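Local structure of tRNA(Ile2) 2-agmatinylcytidine synthetase TiaS (Archaeoglobus fulgidus, 5XOB) at residues Arg2-Ile7 and Ala58-Val63; Val273-Tyr278 and Phe286-Thr291; Ser179-Asp184 and Val195-Asp200; His251-Glu256 and Asn263-Arg268. The protein catalyses the ATP-dependent attachment of agmatine to the wobble cytidine of an isoleucine tRNA, forming 2-agmatinylcytidine and switching codon reading from AUG to AUA. All blocks are in the same frame, centred on the assembly; numbering follows the deposited sequence.

Contact 1. Residues Arg2-Ile7 and Ala58-Val63; sequences RVWVGI and AVSFLV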
# COMPACT_ATOMS: atom_id res chain seq x y z
N ARG A 2 -31.15 -3.53 -11.37
CA ARG A 2 -29.88 -3.53 -10.65
C ARG A 2 -28.90 -2.54 -11.28
O ARG A 2 -28.53 -2.69 -12.45
CB ARG A 2 -29.27 -4.93 -10.65
CG ARG A 2 -30.02 -5.92 -9.77
CD ARG A 2 -29.27 -7.24 -9.68
NE ARG A 2 -29.54 -7.93 -8.42
CZ ARG A 2 -28.79 -8.91 -7.92
NH1 ARG A 2 -27.71 -9.35 -8.56
NH2 ARG A 2 -29.13 -9.47 -6.76
N VAL A 3 -28.51 -1.53 -10.52
CA VAL A 3 -27.62 -0.48 -11.02
C VAL A 3 -26.45 -0.22 -10.07
O VAL A 3 -26.63 -0.04 -8.86
CB VAL A 3 -28.39 0.84 -11.27
CG1 VAL A 3 -27.48 1.89 -11.88
CG2 VAL A 3 -29.59 0.59 -12.18
N TRP A 4 -25.26 -0.19 -10.65
CA TRP A 4 -24.03 0.12 -9.93
C TRP A 4 -23.84 1.63 -9.84
O TRP A 4 -23.85 2.32 -10.86
CB TRP A 4 -22.81 -0.49 -10.63
CG TRP A 4 -22.53 -1.92 -10.27
CD1 TRP A 4 -22.79 -3.02 -11.03
CD2 TRP A 4 -21.92 -2.40 -9.06
NE1 TRP A 4 -22.39 -4.16 -10.37
CE2 TRP A 4 -21.85 -3.81 -9.16
CE3 TRP A 4 -21.43 -1.78 -7.90
CZ2 TRP A 4 -21.31 -4.61 -8.15
CZ3 TRP A 4 -20.89 -2.57 -6.89
CH2 TRP A 4 -20.84 -3.97 -7.02
N VAL A 5 -23.64 2.12 -8.62
CA VAL A 5 -23.39 3.54 -8.40
C VAL A 5 -21.94 3.78 -8.02
O VAL A 5 -21.41 3.11 -7.13
CB VAL A 5 -24.29 4.09 -7.28
CG1 VAL A 5 -24.03 5.58 -7.09
CG2 VAL A 5 -25.75 3.82 -7.61
N GLY A 6 -21.30 4.75 -8.68
CA GLY A 6 -19.89 5.05 -8.46
C GLY A 6 -19.75 6.49 -8.03
O GLY A 6 -20.50 7.34 -8.49
N ILE A 7 -18.80 6.75 -7.13
CA ILE A 7 -18.57 8.10 -6.59
C ILE A 7 -17.10 8.30 -6.23
O ILE A 7 -16.49 7.41 -5.64
CB ILE A 7 -19.40 8.37 -5.31
CG1 ILE A 7 -20.85 7.92 -5.46
CG2 ILE A 7 -19.37 9.86 -4.96
CD1 ILE A 7 -21.67 8.00 -4.19
N ALA A 58 -11.88 5.62 -4.55
CA ALA A 58 -13.27 5.78 -4.97
C ALA A 58 -14.16 4.65 -4.41
O ALA A 58 -13.66 3.62 -3.97
CB ALA A 58 -13.35 5.79 -6.49
N VAL A 59 -15.48 4.85 -4.45
CA VAL A 59 -16.44 3.89 -3.89
C VAL A 59 -17.56 3.56 -4.89
O VAL A 59 -18.01 4.43 -5.64
CB VAL A 59 -17.11 4.44 -2.59
CG1 VAL A 59 -18.09 3.44 -1.99
CG2 VAL A 59 -16.06 4.85 -1.56
N SER A 60 -18.00 2.30 -4.89
CA SER A 60 -19.21 1.91 -5.60
C SER A 60 -20.14 1.04 -4.75
O SER A 60 -19.73 0.48 -3.74
CB SER A 60 -18.85 1.16 -6.88
OG SER A 60 -18.01 0.05 -6.61
N PHE A 61 -21.39 0.95 -5.18
CA PHE A 61 -22.33 0.01 -4.57
C PHE A 61 -23.45 -0.35 -5.52
O PHE A 61 -23.81 0.42 -6.41
CB PHE A 61 -22.89 0.57 -3.26
CG PHE A 61 -23.59 1.89 -3.41
CD1 PHE A 61 -24.98 1.95 -3.57
CD2 PHE A 61 -22.87 3.09 -3.36
CE1 PHE A 61 -25.62 3.18 -3.70
CE2 PHE A 61 -23.51 4.31 -3.49
CZ PHE A 61 -24.89 4.36 -3.66
N LEU A 62 -24.00 -1.55 -5.32
CA LEU A 62 -25.06 -2.08 -6.17
C LEU A 62 -26.43 -1.84 -5.54
O LEU A 62 -26.64 -2.15 -4.37
CB LEU A 62 -24.86 -3.58 -6.37
CG LEU A 62 -25.69 -4.27 -7.47
CD1 LEU A 62 -25.50 -3.61 -8.82
CD2 LEU A 62 -25.33 -5.74 -7.56
N VAL A 63 -27.35 -1.29 -6.33
CA VAL A 63 -28.72 -1.08 -5.88
C VAL A 63 -29.73 -1.68 -6.84
O VAL A 63 -29.42 -1.94 -8.00
CB VAL A 63 -29.04 0.40 -5.69
CG1 VAL A 63 -28.05 1.03 -4.72
CG2 VAL A 63 -29.00 1.14 -7.02
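W4 and L62 face each other across two antiparallel strands, at a non-hydrogen-bonded pair. CD1 of L62 lies over one face of the indole, 3.5 Å from the centroid of its five-membered ring and only 7° off the normal, a CH-pi contact. The six-membered part of the indole also reaches the partner backbone, W4 CE3 lying 3.4 Å from F61 C. An alanine in place of W4 would probably leave L62 CD1 without its aromatic cover and open a gap beside the L62 backbone.

The other side of the sheet carries V3, V5, I7, V59, F61 and V63. V5 CB sits over one face of the F61 ring, 3.9 Å from its centroid, while I7 CD1 approaches that ring at its edge.

Six backbone hydrogen bonds join the pairs V3-V63, V5-F61 and I7-V59; the bond from V5 N to F61 O is 2.8 Å long and nearly straight (176°).

Within the eight-stranded sheet, to which the TiaS TCKD domain contributes these strands, strand 93-98 flanks residues 2-7 and strand 35-44 flanks 58-63. Helices 20-32 and 68-82 pack on the valine-rich face, whereas W4 meets A102 and E99 of helix 99-102.

Contact 2. Residues Val273-Tyr278 and Phe286-Thr291; sequences VTLEPY and FFEIDT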
# COMPACT_ATOMS: atom_id res chain seq x y z
N VAL A 273 22.54 -5.79 -7.35
CA VAL A 273 23.10 -4.56 -6.79
C VAL A 273 24.36 -4.13 -7.55
O VAL A 273 25.26 -4.94 -7.77
CB VAL A 273 23.47 -4.74 -5.30
CG1 VAL A 273 24.13 -3.47 -4.75
CG2 VAL A 273 22.24 -5.08 -4.48
N THR A 274 24.39 -2.86 -7.94
CA THR A 274 25.60 -2.25 -8.46
C THR A 274 26.13 -1.29 -7.41
O THR A 274 27.02 -1.64 -6.64
CB THR A 274 25.37 -1.53 -9.80
OG1 THR A 274 24.17 -0.75 -9.74
CG2 THR A 274 25.24 -2.55 -10.91
N LEU A 275 25.55 -0.10 -7.34
CA LEU A 275 25.98 0.89 -6.36
C LEU A 275 25.47 0.51 -4.97
O LEU A 275 24.26 0.51 -4.73
CB LEU A 275 25.49 2.29 -6.76
CG LEU A 275 26.43 3.49 -6.57
CD1 LEU A 275 27.90 3.10 -6.46
CD2 LEU A 275 26.21 4.44 -7.75
N GLU A 276 26.39 0.17 -4.08
CA GLU A 276 26.04 -0.29 -2.73
C GLU A 276 25.33 0.79 -1.90
O GLU A 276 25.44 1.98 -2.20
CB GLU A 276 27.29 -0.83 -2.01
CG GLU A 276 27.59 -2.28 -2.34
CD GLU A 276 28.83 -2.82 -1.64
OE1 GLU A 276 29.95 -2.45 -2.05
OE2 GLU A 276 28.68 -3.63 -0.70
N PRO A 277 24.59 0.36 -0.85
CA PRO A 277 23.73 1.32 -0.16
C PRO A 277 24.51 2.42 0.54
O PRO A 277 25.64 2.21 0.96
CB PRO A 277 22.96 0.46 0.84
CG PRO A 277 23.77 -0.77 1.01
CD PRO A 277 24.43 -1.00 -0.31
N TYR A 278 23.89 3.59 0.64
CA TYR A 278 24.50 4.71 1.34
C TYR A 278 23.43 5.64 1.93
O TYR A 278 22.44 5.98 1.27
CB TYR A 278 25.43 5.48 0.38
CG TYR A 278 24.73 6.11 -0.80
CD1 TYR A 278 24.25 7.42 -0.72
CD2 TYR A 278 24.56 5.41 -2.00
CE1 TYR A 278 23.62 8.01 -1.80
CE2 TYR A 278 23.93 6.00 -3.09
CZ TYR A 278 23.46 7.31 -2.98
OH TYR A 278 22.82 7.92 -4.04
N PHE A 286 20.07 4.87 0.03
CA PHE A 286 19.94 4.60 -1.41
C PHE A 286 20.87 3.50 -1.88
O PHE A 286 21.87 3.20 -1.24
CB PHE A 286 20.25 5.84 -2.24
CG PHE A 286 19.23 6.92 -2.10
CD1 PHE A 286 18.44 7.30 -3.18
CD2 PHE A 286 19.06 7.57 -0.89
CE1 PHE A 286 17.50 8.31 -3.05
CE2 PHE A 286 18.13 8.58 -0.75
CZ PHE A 286 17.34 8.95 -1.83
N PHE A 287 20.54 2.93 -3.03
CA PHE A 287 21.42 2.01 -3.71
C PHE A 287 20.95 1.86 -5.15
O PHE A 287 20.02 2.55 -5.56
CB PHE A 287 21.50 0.67 -2.99
CG PHE A 287 20.20 -0.06 -2.91
CD1 PHE A 287 19.85 -0.98 -3.89
CD2 PHE A 287 19.33 0.13 -1.84
CE1 PHE A 287 18.66 -1.68 -3.82
CE2 PHE A 287 18.14 -0.56 -1.77
CZ PHE A 287 17.80 -1.47 -2.76
N GLU A 288 21.61 0.99 -5.90
CA GLU A 288 21.33 0.81 -7.31
C GLU A 288 21.49 -0.64 -7.70
O GLU A 288 22.24 -1.38 -7.08
CB GLU A 288 22.28 1.63 -8.18
CG GLU A 288 21.75 2.98 -8.63
CD GLU A 288 22.65 3.64 -9.67
OE1 GLU A 288 23.38 2.92 -10.38
OE2 GLU A 288 22.62 4.89 -9.77
N ILE A 289 20.80 -0.99 -8.77
CA ILE A 289 20.76 -2.35 -9.26
C ILE A 289 20.81 -2.27 -10.79
O ILE A 289 20.35 -1.28 -11.38
CB ILE A 289 19.47 -3.06 -8.79
CG1 ILE A 289 18.22 -2.27 -9.23
CG2 ILE A 289 19.47 -3.23 -7.28
CD1 ILE A 289 16.90 -2.93 -8.90
N ASP A 290 21.37 -3.29 -11.43
CA ASP A 290 21.34 -3.36 -12.89
C ASP A 290 20.19 -4.24 -13.33
O ASP A 290 20.06 -5.38 -12.86
CB ASP A 290 22.66 -3.88 -13.48
CG ASP A 290 22.69 -3.81 -15.01
OD1 ASP A 290 22.10 -4.70 -15.67
OD2 ASP A 290 23.29 -2.87 -15.57
N THR A 291 19.38 -3.71 -14.24
CA THR A 291 18.19 -4.40 -14.72
C THR A 291 18.07 -4.36 -16.23
O THR A 291 18.71 -3.55 -16.91
CB THR A 291 16.90 -3.75 -14.19
OG1 THR A 291 16.64 -2.55 -14.93
CG2 THR A 291 17.03 -3.44 -12.71
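Two residues, T274 and L275, stand opposite one, E288, and form a classic beta bulge in the OB-fold domain, where the chain leaving strand 265-273 parts from regular pairing with strand 284-291. Two backbone bonds hold the bulge: T274 N donates to E288 O at 2.7 Å, from above the carbonyl plane, and E288 N donates to L275 O at 2.9 Å, on an in-plane lone pair. The register slips by two residues between the V273-I289 and Y278-F286 pairs.

T274 OG1 lies between its own backbone N and carbonyl carbon (chi1 45°), which brings it 3.4 Å from E288 CB, while T274 CG2 turns to D290 CB. An alanine here would remove OG1 and CG2, and would probably leave E288 CB and D290 CB each without the T274 atom that meets it. L275 and E288 run side by side, their CB atoms 3.6 Å apart.

Past the bulge, P277 CB rests near F287 CB at 4.1 Å. F287 and I289 also touch C298 on strand 294-300, the next strand of this nucleic-acid-binding domain. At the far end, the Y278 and F286 rings, tilted by only 22°, are offset so far that little of one lies over the other; instead, F286 CB sits over one face of the Y278 ring, 3.6 Å from Y278 CZ.

Contact 3. Residues Ser179-Asp184 and Val195-Asp200; sequences SFFDMD and VDWCND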
# COMPACT_ATOMS: atom_id res chain seq x y z
N SER A 179 -6.64 -1.48 24.05
CA SER A 179 -7.78 -2.07 23.35
C SER A 179 -7.43 -2.63 21.97
O SER A 179 -7.86 -3.72 21.60
CB SER A 179 -8.86 -1.01 23.17
OG SER A 179 -10.10 -1.62 22.92
N PHE A 180 -6.64 -1.87 21.20
CA PHE A 180 -6.32 -2.22 19.81
C PHE A 180 -5.17 -3.23 19.68
O PHE A 180 -5.23 -4.14 18.84
CB PHE A 180 -5.99 -0.96 19.02
CG PHE A 180 -7.18 -0.07 18.79
CD1 PHE A 180 -7.91 -0.15 17.61
CD2 PHE A 180 -7.58 0.83 19.77
CE1 PHE A 180 -9.01 0.66 17.40
CE2 PHE A 180 -8.68 1.65 19.56
CZ PHE A 180 -9.40 1.56 18.38
N PHE A 181 -4.13 -3.04 20.49
CA PHE A 181 -3.05 -4.02 20.60
C PHE A 181 -3.60 -5.37 21.07
O PHE A 181 -3.25 -6.41 20.53
CB PHE A 181 -1.96 -3.54 21.57
CG PHE A 181 -1.02 -2.52 20.97
CD1 PHE A 181 -0.03 -2.92 20.08
CD2 PHE A 181 -1.12 -1.18 21.30
CE1 PHE A 181 0.85 -1.99 19.52
CE2 PHE A 181 -0.25 -0.25 20.74
CZ PHE A 181 0.74 -0.65 19.85
N ASP A 182 -4.48 -5.33 22.07
CA ASP A 182 -5.13 -6.54 22.57
C ASP A 182 -5.98 -7.21 21.51
O ASP A 182 -6.03 -8.43 21.42
CB ASP A 182 -6.01 -6.23 23.78
CG ASP A 182 -5.22 -5.99 25.05
OD1 ASP A 182 -3.98 -6.17 25.05
OD2 ASP A 182 -5.85 -5.63 26.07
N MET A 183 -6.69 -6.39 20.74
CA MET A 183 -7.53 -6.88 19.65
C MET A 183 -6.67 -7.55 18.58
O MET A 183 -7.08 -8.55 17.98
CB MET A 183 -8.36 -5.73 19.06
CG MET A 183 -9.14 -6.09 17.79
SD MET A 183 -8.17 -6.01 16.26
CE MET A 183 -7.73 -4.28 16.19
N ASP A 184 -5.49 -6.98 18.35
CA ASP A 184 -4.55 -7.51 17.35
C ASP A 184 -3.99 -8.87 17.77
O ASP A 184 -3.89 -9.79 16.95
CB ASP A 184 -3.42 -6.52 17.12
CG ASP A 184 -2.52 -6.91 15.96
OD1 ASP A 184 -2.98 -6.86 14.80
OD2 ASP A 184 -1.34 -7.27 16.22
N VAL A 195 -1.91 -2.24 13.77
CA VAL A 195 -1.01 -1.90 14.87
C VAL A 195 0.43 -2.16 14.43
O VAL A 195 0.67 -3.08 13.63
CB VAL A 195 -1.38 -2.75 16.12
CG1 VAL A 195 -0.16 -3.46 16.71
CG2 VAL A 195 -2.09 -1.92 17.17
N ASP A 196 1.37 -1.36 14.93
CA ASP A 196 2.80 -1.62 14.73
C ASP A 196 3.42 -1.88 16.08
O ASP A 196 3.59 -0.95 16.88
CB ASP A 196 3.52 -0.44 14.05
CG ASP A 196 4.95 -0.78 13.63
OD1 ASP A 196 5.45 -1.89 13.93
OD2 ASP A 196 5.58 0.09 12.98
N TRP A 197 3.75 -3.14 16.34
CA TRP A 197 4.31 -3.53 17.63
C TRP A 197 5.69 -2.94 17.83
O TRP A 197 6.03 -2.44 18.90
CB TRP A 197 4.37 -5.05 17.75
CG TRP A 197 3.03 -5.67 17.75
CD1 TRP A 197 2.36 -6.19 16.68
CD2 TRP A 197 2.16 -5.82 18.89
NE1 TRP A 197 1.13 -6.67 17.08
CE2 TRP A 197 0.98 -6.46 18.43
CE3 TRP A 197 2.27 -5.50 20.25
CZ2 TRP A 197 -0.09 -6.77 19.28
CZ3 TRP A 197 1.20 -5.81 21.10
CH2 TRP A 197 0.04 -6.44 20.60
N CYS A 198 6.50 -2.99 16.77
CA CYS A 198 7.85 -2.47 16.83
C CYS A 198 7.88 -0.97 17.12
O CYS A 198 8.71 -0.52 17.90
CB CYS A 198 8.57 -2.77 15.51
SG CYS A 198 10.33 -2.34 15.54
N ASN A 199 6.97 -0.21 16.52
CA ASN A 199 7.02 1.26 16.63
C ASN A 199 5.97 1.86 17.58
O ASN A 199 5.91 3.09 17.74
CB ASN A 199 6.91 1.88 15.24
CG ASN A 199 8.11 1.54 14.35
OD1 ASN A 199 9.06 2.32 14.27
ND2 ASN A 199 8.07 0.38 13.71
N ASP A 200 5.18 1.00 18.21
CA ASP A 200 4.17 1.40 19.19
C ASP A 200 3.22 2.45 18.61
O ASP A 200 3.10 3.56 19.13
CB ASP A 200 4.83 1.89 20.49
CG ASP A 200 4.02 1.53 21.74
OD1 ASP A 200 3.24 0.56 21.71
OD2 ASP A 200 4.19 2.22 22.77
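Helix 177-187 of the TiaS FLD domain receives the turn that follows the short strand 195-196, with F181 packed against both V195 and W197. V195 CG2 lies over one face of the F181 ring, 3.8 Å from its centroid and 16° off the normal, while V195 CG1 comes to 3.3 Å from F181 CE1. The W197 and F181 side chains run alongside each other in opposite senses. The planes of the two rings meet obliquely at 59°, and F181 CD1 stands over one face of the indole, 3.3 Å from W197 CZ3. V195 CG1 lies over the same face of the indole.

The turn carrying the tryptophan links strand 195-196 to strand 201-202, its antiparallel partner in a two-stranded sheet. Within it, D196 OD1 accepts weak hydrogen bonds from the backbone N atoms of C198 and N199, and D196 OD2 also bonds to S399 OG.

One turn of helix beyond F181, D184 CG, anti to the backbone N (chi1 -172°), projects toward the turn, where OD2 accepts a 2.7 Å hydrogen bond from W197 NE1, reached on the anti side of the carboxylate and close to the indole plane. The same oxygen makes a salt bridge with R420, the C-terminal residue, whose side chain also touches W197. Two partners thus grip this buried oxygen, and the arginine would probably stabilise its negative charge. At the remaining end of the phenyl ring, D200 OD1 approaches F181 CZ to 3.3 Å.

Contact 4. Residues His251-Glu256 and Asn263-Arg268; sequences HLIGEE and NYRSYR
E256 and R268 meet with their flat groups nearly coplanar, the carboxylate and guanidinium planes only 6° apart, although the two side chains cross at about a right angle. The grip is end-on and twofold: R268 NH2 bonds to E256 OE2 at 2.7 Å and R268 NH1 to E256 OE1 at 3.2 Å, each oxygen using its syn lone pair. The pairing fixes the rotation of both groups. The glutamate chain bends at chi2 (-81°), turning CD back toward the arginine. G254 CA lies over one face of the guanidinium, 3.5 Å from R268 NH2, and the flat group thus rests directly against the backbone of this glycine.

I253 and Y267 lie side by side and point the same way, with I253 CB 3.9 Å from Y267 CD1. Beside them, I253 CD1 touches R265 CG; the guanidinium of R265 continues to a salt bridge with D115. S266 OG approaches the edge of the H251 ring at CD2 and is hydrogen-bonded to S325 OG, while L252 CD2 packs on S266 CB.

The backbones are joined directly, I253 N donating to S266 O at 2.9 Å and R268 N to I253 O at 3.1 Å. The short strand 252-254, inclined at 52° to residues 265-268, adds a parallel partner to the start of strand 265-273, which continues into the OB-fold.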
# COMPACT_ATOMS: atom_id res chain seq x y z
N HIS A 251 -1.62 -2.65 -7.85
CA HIS A 251 -1.00 -1.52 -8.54
C HIS A 251 0.32 -1.85 -9.22
O HIS A 251 0.85 -1.03 -9.96
CB HIS A 251 -0.78 -0.36 -7.56
CG HIS A 251 0.23 -0.64 -6.49
ND1 HIS A 251 0.16 -1.72 -5.63
CD2 HIS A 251 1.34 0.05 -6.11
CE1 HIS A 251 1.17 -1.69 -4.79
NE2 HIS A 251 1.91 -0.63 -5.06
N LEU A 252 0.83 -3.05 -8.98
CA LEU A 252 2.16 -3.41 -9.41
C LEU A 252 2.21 -3.91 -10.85
O LEU A 252 1.51 -4.86 -11.22
CB LEU A 252 2.78 -4.44 -8.48
CG LEU A 252 3.08 -3.98 -7.05
CD1 LEU A 252 3.98 -4.99 -6.36
CD2 LEU A 252 3.72 -2.60 -6.98
N ILE A 253 3.04 -3.24 -11.64
CA ILE A 253 3.36 -3.63 -13.00
C ILE A 253 4.66 -4.43 -12.93
O ILE A 253 5.67 -3.92 -12.45
CB ILE A 253 3.57 -2.39 -13.88
CG1 ILE A 253 2.29 -1.54 -13.88
CG2 ILE A 253 3.98 -2.80 -15.29
CD1 ILE A 253 2.42 -0.17 -14.52
N GLY A 254 4.63 -5.67 -13.41
CA GLY A 254 5.83 -6.51 -13.45
C GLY A 254 6.75 -6.08 -14.58
O GLY A 254 6.29 -5.52 -15.58
N GLU A 255 8.05 -6.34 -14.41
CA GLU A 255 9.07 -5.94 -15.39
C GLU A 255 8.80 -6.49 -16.79
O GLU A 255 8.92 -5.76 -17.78
CB GLU A 255 10.47 -6.35 -14.92
CG GLU A 255 10.64 -7.83 -14.63
CD GLU A 255 11.91 -8.13 -13.86
OE1 GLU A 255 12.99 -7.64 -14.28
OE2 GLU A 255 11.83 -8.84 -12.83
N GLU A 256 8.41 -7.76 -16.87
CA GLU A 256 8.06 -8.39 -18.15
C GLU A 256 7.02 -7.62 -18.97
O GLU A 256 6.98 -7.73 -20.19
CB GLU A 256 7.54 -9.82 -17.94
CG GLU A 256 6.26 -9.92 -17.14
CD GLU A 256 6.47 -9.84 -15.64
OE1 GLU A 256 7.63 -9.69 -15.19
OE2 GLU A 256 5.46 -9.92 -14.90
N ASN A 263 7.94 7.29 -14.16
CA ASN A 263 7.44 7.80 -12.91
C ASN A 263 5.93 7.73 -12.90
O ASN A 263 5.29 7.57 -13.95
CB ASN A 263 7.89 9.25 -12.67
CG ASN A 263 9.37 9.35 -12.35
OD1 ASN A 263 9.79 9.01 -11.25
ND2 ASN A 263 10.15 9.83 -13.31
N TYR A 264 5.37 7.85 -11.70
CA TYR A 264 3.93 7.73 -11.48
C TYR A 264 3.36 6.33 -11.82
O TYR A 264 2.17 6.20 -12.11
CB TYR A 264 3.18 8.85 -12.22
CG TYR A 264 3.61 10.22 -11.76
CD1 TYR A 264 3.53 10.57 -10.41
CD2 TYR A 264 4.11 11.16 -12.65
CE1 TYR A 264 3.93 11.81 -9.97
CE2 TYR A 264 4.51 12.40 -12.22
CZ TYR A 264 4.42 12.72 -10.88
OH TYR A 264 4.81 13.96 -10.43
N ARG A 265 4.22 5.31 -11.77
CA ARG A 265 3.81 3.91 -11.87
C ARG A 265 4.60 3.10 -10.85
O ARG A 265 5.65 3.56 -10.38
CB ARG A 265 4.05 3.34 -13.28
CG ARG A 265 3.01 3.71 -14.34
CD ARG A 265 3.35 5.01 -15.05
NE ARG A 265 2.51 5.25 -16.21
CZ ARG A 265 2.32 6.44 -16.79
NH1 ARG A 265 2.91 7.54 -16.31
NH2 ARG A 265 1.53 6.54 -17.85
N SER A 266 4.10 1.91 -10.52
CA SER A 266 4.71 1.05 -9.49
C SER A 266 5.08 -0.30 -10.09
O SER A 266 4.37 -0.81 -10.95
CB SER A 266 3.76 0.87 -8.32
OG SER A 266 3.20 2.12 -7.93
N TYR A 267 6.18 -0.88 -9.61
CA TYR A 267 6.77 -2.05 -10.25
C TYR A 267 7.24 -3.15 -9.29
O TYR A 267 7.58 -2.90 -8.14
CB TYR A 267 7.97 -1.62 -11.11
CG TYR A 267 7.65 -0.57 -12.15
CD1 TYR A 267 7.11 -0.92 -13.38
CD2 TYR A 267 7.91 0.78 -11.91
CE1 TYR A 267 6.81 0.03 -14.34
CE2 TYR A 267 7.63 1.74 -12.87
CZ TYR A 267 7.08 1.36 -14.08
OH TYR A 267 6.78 2.29 -15.05
N ARG A 268 7.22 -4.39 -9.79
CA ARG A 268 8.03 -5.47 -9.25
C ARG A 268 9.09 -5.74 -10.31
O ARG A 268 8.76 -6.03 -11.47
CB ARG A 268 7.20 -6.74 -9.02
CG ARG A 268 8.04 -8.02 -9.10
CD ARG A 268 7.23 -9.32 -9.08
NE ARG A 268 6.18 -9.44 -10.10
CZ ARG A 268 6.38 -9.59 -11.42
NH1 ARG A 268 7.60 -9.59 -11.95
NH2 ARG A 268 5.32 -9.71 -12.22

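Overall arrangement
Along the chain the order is contact 1, contact 3, contact 4, contact 2. Contact 1 lies in the TCKD domain and contact 3 in the FLD domain, their centres 34 Å apart; the eight-stranded sheet that holds contact 1 includes strands from both domains. Contacts 4 and 2 reach one curled sheet, in part that of the OB-fold, in which strands 265-273 and 284-291 are neighbours, and their nearest atoms are about 6 Å apart. Strand 265-273 of contact 4 leads into the OB-fold. Contacts 1 and 2 fall on opposite sides of the chain's centre, 45 Å between centres, in an elongated enzyme whose nucleic-acid-binding module is set apart from the magnesium site near contact 1.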